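Local structure of acyl-homoserine-lactone synthase (Pseudomonas aeruginosa, 1RO5) at residues Gly76-Lys81 against Thr139-Thr144; Glu86-His89 against Ala93-Ser96. The protein makes the quorum-sensing signal N-(3-oxododecanoyl)homoserine lactone from a fatty acyl chain carried on acyl-carrier protein and S-adenosylmethionine. All coordinates share one frame; numbering follows the deposited sequence.

Contact 1: Gly76-Lys81 against Thr139-Thr144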
ATOM      1  N   GLY A  76      15.940  -1.081  -3.128  1.00 38.64           N
ATOM      2  CA  GLY A  76      15.856  -1.525  -4.533  1.00 37.39           C
ATOM      3  C   GLY A  76      14.989  -0.501  -5.286  1.00 38.23           C
ATOM      4  O   GLY A  76      14.734   0.589  -4.793  1.00 36.61           O
ATOM      5  N   PRO A  77      14.626  -0.772  -6.531  1.00 36.90           N
ATOM      6  CA  PRO A  77      13.819   0.198  -7.270  1.00 35.49           C
ATOM      7  C   PRO A  77      12.358   0.226  -6.714  1.00 34.44           C
ATOM      8  O   PRO A  77      11.883  -0.838  -6.293  1.00 32.13           O
ATOM      9  CB  PRO A  77      13.834  -0.353  -8.723  1.00 35.87           C
ATOM     10  CG  PRO A  77      14.990  -1.331  -8.728  1.00 34.71           C
ATOM     11  CD  PRO A  77      15.014  -1.948  -7.339  1.00 35.44           C
ATOM     12  N   TYR A  78      11.719   1.411  -6.682  1.00 30.77           N
ATOM     13  CA  TYR A  78      10.361   1.533  -6.205  1.00 30.84           C
ATOM     14  C   TYR A  78       9.684   2.679  -6.926  1.00 30.09           C
ATOM     15  O   TYR A  78      10.373   3.451  -7.592  1.00 29.87           O
ATOM     16  CB  TYR A  78      10.316   1.620  -4.656  1.00 32.80           C
ATOM     17  CG  TYR A  78      10.983   2.817  -4.062  1.00 29.40           C
ATOM     18  CD1 TYR A  78      10.249   3.915  -3.705  1.00 29.25           C
ATOM     19  CD2 TYR A  78      12.372   2.834  -3.879  1.00 33.78           C
ATOM     20  CE1 TYR A  78      10.823   4.999  -3.144  1.00 30.06           C
ATOM     21  CE2 TYR A  78      12.997   3.944  -3.309  1.00 28.84           C
ATOM     22  CZ  TYR A  78      12.159   5.000  -2.897  1.00 30.82           C
ATOM     23  OH  TYR A  78      12.719   6.153  -2.353  1.00 33.60           O
ATOM     24  N   MET A  79       8.338   2.740  -6.917  1.00 30.18           N
ATOM     25  CA  MET A  79       7.599   3.568  -7.902  1.00 30.26           C
ATOM     26  C   MET A  79       7.880   5.076  -7.594  1.00 32.22           C
ATOM     27  O   MET A  79       7.940   5.885  -8.517  1.00 33.88           O
ATOM     28  CB  MET A  79       6.072   3.343  -7.820  1.00 30.87           C
ATOM     29  CG  MET A  79       5.647   1.875  -8.021  1.00 32.76           C
ATOM     30  SD  MET A  79       3.924   1.609  -8.335  1.00 32.07           S
ATOM     31  CE  MET A  79       3.927   2.153 -10.213  1.00 30.27           C
ATOM     32  N   LEU A  80       8.119   5.478  -6.342  1.00 32.40           N
ATOM     33  CA  LEU A  80       8.235   6.936  -6.072  1.00 36.70           C
ATOM     34  C   LEU A  80       9.563   7.388  -6.744  1.00 35.84           C
ATOM     35  O   LEU A  80       9.617   8.436  -7.356  1.00 34.67           O
ATOM     36  CB  LEU A  80       8.358   7.236  -4.582  1.00 35.18           C
ATOM     37  CG  LEU A  80       8.187   8.613  -4.024  1.00 36.07           C
ATOM     38  CD1 LEU A  80       8.572   8.869  -2.610  1.00 29.40           C
ATOM     39  CD2 LEU A  80       8.002   9.804  -4.919  1.00 35.97           C
ATOM     40  N   LYS A  81      10.574   6.543  -6.631  1.00 36.68           N
ATOM     41  CA  LYS A  81      11.926   6.870  -7.089  1.00 37.76           C
ATOM     42  C   LYS A  81      12.000   6.679  -8.571  1.00 37.89           C
ATOM     43  O   LYS A  81      12.641   7.496  -9.254  1.00 37.82           O
ATOM     44  CB  LYS A  81      12.976   5.990  -6.415  1.00 39.47           C
ATOM     45  CG  LYS A  81      14.436   6.316  -6.796  1.00 40.97           C
ATOM     46  CD  LYS A  81      15.579   5.294  -6.588  1.00 48.26           C
ATOM     47  CE  LYS A  81      16.247   5.262  -5.240  1.00 57.22           C
ATOM     48  NZ  LYS A  81      16.407   3.759  -4.765  1.00 61.98           N
ATOM     49  N   THR A 139       9.489   3.966   8.673  1.00 40.74           N
ATOM     50  CA  THR A 139       8.821   4.821   7.744  1.00 40.12           C
ATOM     51  C   THR A 139       8.278   4.070   6.518  1.00 39.54           C
ATOM     52  O   THR A 139       8.975   3.275   5.875  1.00 38.55           O
ATOM     53  CB  THR A 139       9.797   5.874   7.221  1.00 41.08           C
ATOM     54  OG1 THR A 139      10.321   6.648   8.274  1.00 43.61           O
ATOM     55  CG2 THR A 139       9.019   6.988   6.302  1.00 38.78           C
ATOM     56  N   LEU A 140       7.065   4.399   6.160  1.00 37.61           N
ATOM     57  CA  LEU A 140       6.482   4.002   4.902  1.00 37.61           C
ATOM     58  C   LEU A 140       6.330   5.184   3.935  1.00 39.66           C
ATOM     59  O   LEU A 140       5.862   6.292   4.330  1.00 42.48           O
ATOM     60  CB  LEU A 140       5.145   3.411   5.190  1.00 37.10           C
ATOM     61  CG  LEU A 140       5.257   2.112   6.024  1.00 37.23           C
ATOM     62  CD1 LEU A 140       3.890   1.554   6.193  1.00 36.08           C
ATOM     63  CD2 LEU A 140       6.165   0.990   5.491  1.00 30.42           C
ATOM     64  N   VAL A 141       6.788   5.059   2.691  1.00 37.58           N
ATOM     65  CA  VAL A 141       6.487   6.091   1.742  1.00 35.07           C
ATOM     66  C   VAL A 141       5.500   5.541   0.679  1.00 35.47           C
ATOM     67  O   VAL A 141       5.372   4.328   0.506  1.00 34.98           O
ATOM     68  CB  VAL A 141       7.762   6.624   1.090  1.00 36.92           C
ATOM     69  CG1 VAL A 141       8.611   7.297   2.127  1.00 34.05           C
ATOM     70  CG2 VAL A 141       8.552   5.510   0.339  1.00 34.76           C
ATOM     71  N   THR A 142       4.757   6.409   0.017  1.00 32.21           N
ATOM     72  CA  THR A 142       3.853   5.941  -1.012  1.00 31.85           C
ATOM     73  C   THR A 142       3.458   7.095  -1.929  1.00 31.62           C
ATOM     74  O   THR A 142       3.455   8.243  -1.521  1.00 32.64           O
ATOM     75  CB  THR A 142       2.642   5.253  -0.359  1.00 32.18           C
ATOM     76  OG1 THR A 142       1.738   4.785  -1.361  1.00 30.53           O
ATOM     77  CG2 THR A 142       1.835   6.306   0.455  1.00 31.14           C
ATOM     78  N   VAL A 143       3.080   6.799  -3.150  1.00 32.61           N
ATOM     79  CA  VAL A 143       2.424   7.763  -4.030  1.00 31.17           C
ATOM     80  C   VAL A 143       0.972   7.345  -4.043  1.00 34.17           C
ATOM     81  O   VAL A 143       0.653   6.221  -4.471  1.00 36.28           O
ATOM     82  CB  VAL A 143       2.990   7.731  -5.442  1.00 31.84           C
ATOM     83  CG1 VAL A 143       2.126   8.528  -6.504  1.00 25.19           C
ATOM     84  CG2 VAL A 143       4.332   8.330  -5.442  1.00 28.35           C
ATOM     85  N   THR A 144       0.107   8.222  -3.550  1.00 32.89           N
ATOM     86  CA  THR A 144      -1.300   7.919  -3.506  1.00 34.03           C
ATOM     87  C   THR A 144      -2.078   9.236  -3.883  1.00 36.37           C
ATOM     88  O   THR A 144      -1.460  10.181  -4.500  1.00 36.54           O
ATOM     89  CB  THR A 144      -1.691   7.243  -2.158  1.00 34.94           C
ATOM     90  OG1 THR A 144      -3.059   6.864  -2.234  1.00 36.52           O
ATOM     91  CG2 THR A 144      -1.618   8.218  -0.993  1.00 31.54           C
TER
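Y78 and L80, at the start of the short helix 79-82, pack on V141 and V143 of strand 139-145, a central strand of the mixed sheet in this alpha-beta-alpha sandwich, a fold related to the acetyltransferases. Between the two segments the contact is wholly apolar, and all four touching residues are buried. V141 and V143 point toward the helix from the same side of the strand, while T142 between them faces away and bonds through OG1 to L102 O. L80 spans both valines: CG lies anti to the backbone N (chi1 -166°), which brings one methyl, CD2, 4.0 Å from V143 CG2 and the other, CD1, 4.4 Å from V141 CB. V143 CG2, beside its own backbone N, also sits 4.1 Å from L80 CG, so this one methyl meets the CG-CD2 arm of the leucine, while CD1 turns to V141.

The polar bonds hold the helix end. Y78 is the N-cap residue; the amides of M79 and, weakly, L80 reach the two carboxylate oxygens of E101 on the neighbouring strand 99-107. Y78 OH is hydrogen-bonded to P94 O, which ties the far end of the ring to the loop that follows the helix. One ring face carries K81 CB, 3.7 Å above the plane and offset toward the rim.

Chi1 of Y78, 63°, puts the ring between the backbone N and carbonyl carbon and turns it to the strand. The side chains of Y78 and V141 cross at about a right angle, and Y78 CE1 meets V141 CG2 obliquely at 4.2 Å.

Contact 2: Glu86-His89 against Ala93-Ser96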
ATOM      1  N   GLU A  86       8.948  13.157 -10.121  1.00 38.46           N
ATOM      2  CA  GLU A  86       8.417  14.554 -10.009  1.00 39.99           C
ATOM      3  C   GLU A  86       7.825  14.816  -8.648  1.00 40.42           C
ATOM      4  O   GLU A  86       7.918  15.926  -8.103  1.00 42.85           O
ATOM      5  CB  GLU A  86       7.268  14.852 -11.027  1.00 42.92           C
ATOM      6  CG  GLU A  86       7.208  14.002 -12.289  1.00 47.76           C
ATOM      7  CD  GLU A  86       6.703  12.508 -12.123  1.00 53.10           C
ATOM      8  OE1 GLU A  86       7.592  11.607 -12.162  1.00 50.65           O
ATOM      9  OE2 GLU A  86       5.446  12.217 -12.062  1.00 55.08           O
ATOM     10  N   LEU A  87       7.227  13.794  -8.014  1.00 41.11           N
ATOM     11  CA  LEU A  87       6.555  14.025  -6.744  1.00 37.57           C
ATOM     12  C   LEU A  87       7.558  14.187  -5.619  1.00 38.15           C
ATOM     13  O   LEU A  87       7.194  14.526  -4.469  1.00 36.03           O
ATOM     14  CB  LEU A  87       5.552  12.933  -6.443  1.00 36.88           C
ATOM     15  CG  LEU A  87       4.354  12.907  -7.419  1.00 41.24           C
ATOM     16  CD1 LEU A  87       3.316  11.807  -7.144  1.00 39.29           C
ATOM     17  CD2 LEU A  87       3.587  14.179  -7.445  1.00 39.01           C
ATOM     18  N   LEU A  88       8.815  13.894  -5.916  1.00 38.46           N
ATOM     19  CA  LEU A  88       9.903  14.148  -4.936  1.00 41.12           C
ATOM     20  C   LEU A  88      10.212  15.666  -4.799  1.00 42.09           C
ATOM     21  O   LEU A  88      10.899  16.066  -3.876  1.00 43.62           O
ATOM     22  CB  LEU A  88      11.188  13.453  -5.462  1.00 38.62           C
ATOM     23  CG  LEU A  88      11.203  11.955  -5.177  1.00 41.67           C
ATOM     24  CD1 LEU A  88      12.372  11.254  -5.841  1.00 37.08           C
ATOM     25  CD2 LEU A  88      11.121  11.772  -3.565  1.00 34.41           C
ATOM     26  N   HIS A  89       9.799  16.467  -5.791  1.00 45.15           N
ATOM     27  CA  HIS A  89      10.114  17.908  -5.865  1.00 47.45           C
ATOM     28  C   HIS A  89      11.625  18.174  -5.683  1.00 48.60           C
ATOM     29  O   HIS A  89      12.016  18.951  -4.849  1.00 50.96           O
ATOM     30  CB  HIS A  89       9.183  18.693  -4.894  1.00 45.15           C
ATOM     31  CG  HIS A  89       7.744  18.609  -5.327  1.00 47.01           C
ATOM     32  ND1 HIS A  89       7.271  19.277  -6.458  1.00 44.14           N
ATOM     33  CD2 HIS A  89       6.738  17.776  -4.928  1.00 39.90           C
ATOM     34  CE1 HIS A  89       6.027  18.886  -6.705  1.00 42.25           C
ATOM     35  NE2 HIS A  89       5.661  18.032  -5.754  1.00 43.82           N
ATOM     36  N   ALA A  93      15.464  10.741  -3.140  1.00 44.89           N
ATOM     37  CA  ALA A  93      14.603   9.552  -2.943  1.00 42.70           C
ATOM     38  C   ALA A  93      15.154   8.808  -1.743  1.00 41.65           C
ATOM     39  O   ALA A  93      16.361   8.473  -1.701  1.00 44.86           O
ATOM     40  CB  ALA A  93      14.689   8.688  -4.130  1.00 40.49           C
ATOM     41  N   PRO A  94      14.328   8.466  -0.803  1.00 40.13           N
ATOM     42  CA  PRO A  94      14.843   7.710   0.361  1.00 40.18           C
ATOM     43  C   PRO A  94      15.466   6.342  -0.096  1.00 41.57           C
ATOM     44  O   PRO A  94      15.006   5.777  -1.137  1.00 41.07           O
ATOM     45  CB  PRO A  94      13.587   7.440   1.215  1.00 39.04           C
ATOM     46  CG  PRO A  94      12.608   8.596   0.730  1.00 42.69           C
ATOM     47  CD  PRO A  94      12.870   8.712  -0.782  1.00 39.03           C
ATOM     48  N   CYS A  95      16.425   5.804   0.676  1.00 42.02           N
ATOM     49  CA  CYS A  95      17.053   4.550   0.350  1.00 43.57           C
ATOM     50  C   CYS A  95      17.526   3.981   1.648  1.00 44.52           C
ATOM     51  O   CYS A  95      18.545   4.384   2.180  1.00 45.06           O
ATOM     52  CB  CYS A  95      18.222   4.792  -0.597  1.00 43.44           C
ATOM     53  SG  CYS A  95      19.093   3.243  -1.032  1.00 50.29           S
ATOM     54  N   SER A  96      16.773   3.038   2.203  1.00 44.14           N
ATOM     55  CA  SER A  96      17.129   2.571   3.510  1.00 43.30           C
ATOM     56  C   SER A  96      16.441   1.261   3.743  1.00 42.68           C
ATOM     57  O   SER A  96      15.341   1.027   3.306  1.00 44.47           O
ATOM     58  CB  SER A  96      16.712   3.592   4.619  1.00 42.89           C
ATOM     59  OG  SER A  96      16.644   2.943   5.912  1.00 46.44           O
TER
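L88 carries CG opposite its own carbonyl carbon, next to the backbone N (chi1 -80°), and a chi2 of 173° stretches CD1 outward from CA, directly onto A93. CD1 stops 3.9 Å from A93 CB and 4.0 Å from A93 CA, so the methyl lies alongside the CA-CB bond of the alanine instead of meeting a single atom. The second branch, CD2, approaches A93 CA at 4.2 Å and lies toward the pyrrolidine ring of P94, whose CD is 4.5 Å from L88 CD2, a looser touch. The contact is therefore one forked leucine against an alanine and the CD corner of a proline, and no hydrogen bond crosses between the segments.

Backbone geometry sets up each side. Residues 86-88 form the end of a 3-10 segment, and H89 N bonds back to E86 O at 3.0 Å. H89 itself takes a left-handed conformation (phi 51°), which turns the chain out of the helical path. Its imidazole folds back over the same turn, with E86 O 3.7 Å above the plane and over the ring centre; NE2 of the same ring is hydrogen-bonded to P164 O. A93 and P94 run extended, and the S96 amide further along is held by T74 OG1.

L88 is buried, whereas A93 and P94 are partly exposed. L80 of helix 79-82 and F162 also pack on L88, F162 touches P94 as well, and A93 is backed by Y78 and K81. The arrangement is part of the long connection between strands 64-73 and 99-107 of the alpha-beta-alpha sandwich: a 3-10 turn ended by a left-handed residue, with its leucine packed on the extended chain that returns to the sheet.

In the fold
Going from the N terminus, past strands 5-10 and 55-61, the chain leaves strand 64-73, enters helix 79-82 and runs on through a long loop to strand 99-107, helix 118-133 and strand 139-145. Contact 1 closes the large loop from 76-81 to 139-144; contact 2 closes a small one, 86-89 to 93-96, nested inside it. Their centres lie about 8 Å apart and they touch directly, through the tyrosine and lysine of 76-81 on the start of 93-96 and through V143 CG1, which meets L87 CD1 at 3.5 Å. Together they join the loop and the short helix to the central strand, both on the same side of the chain's centre.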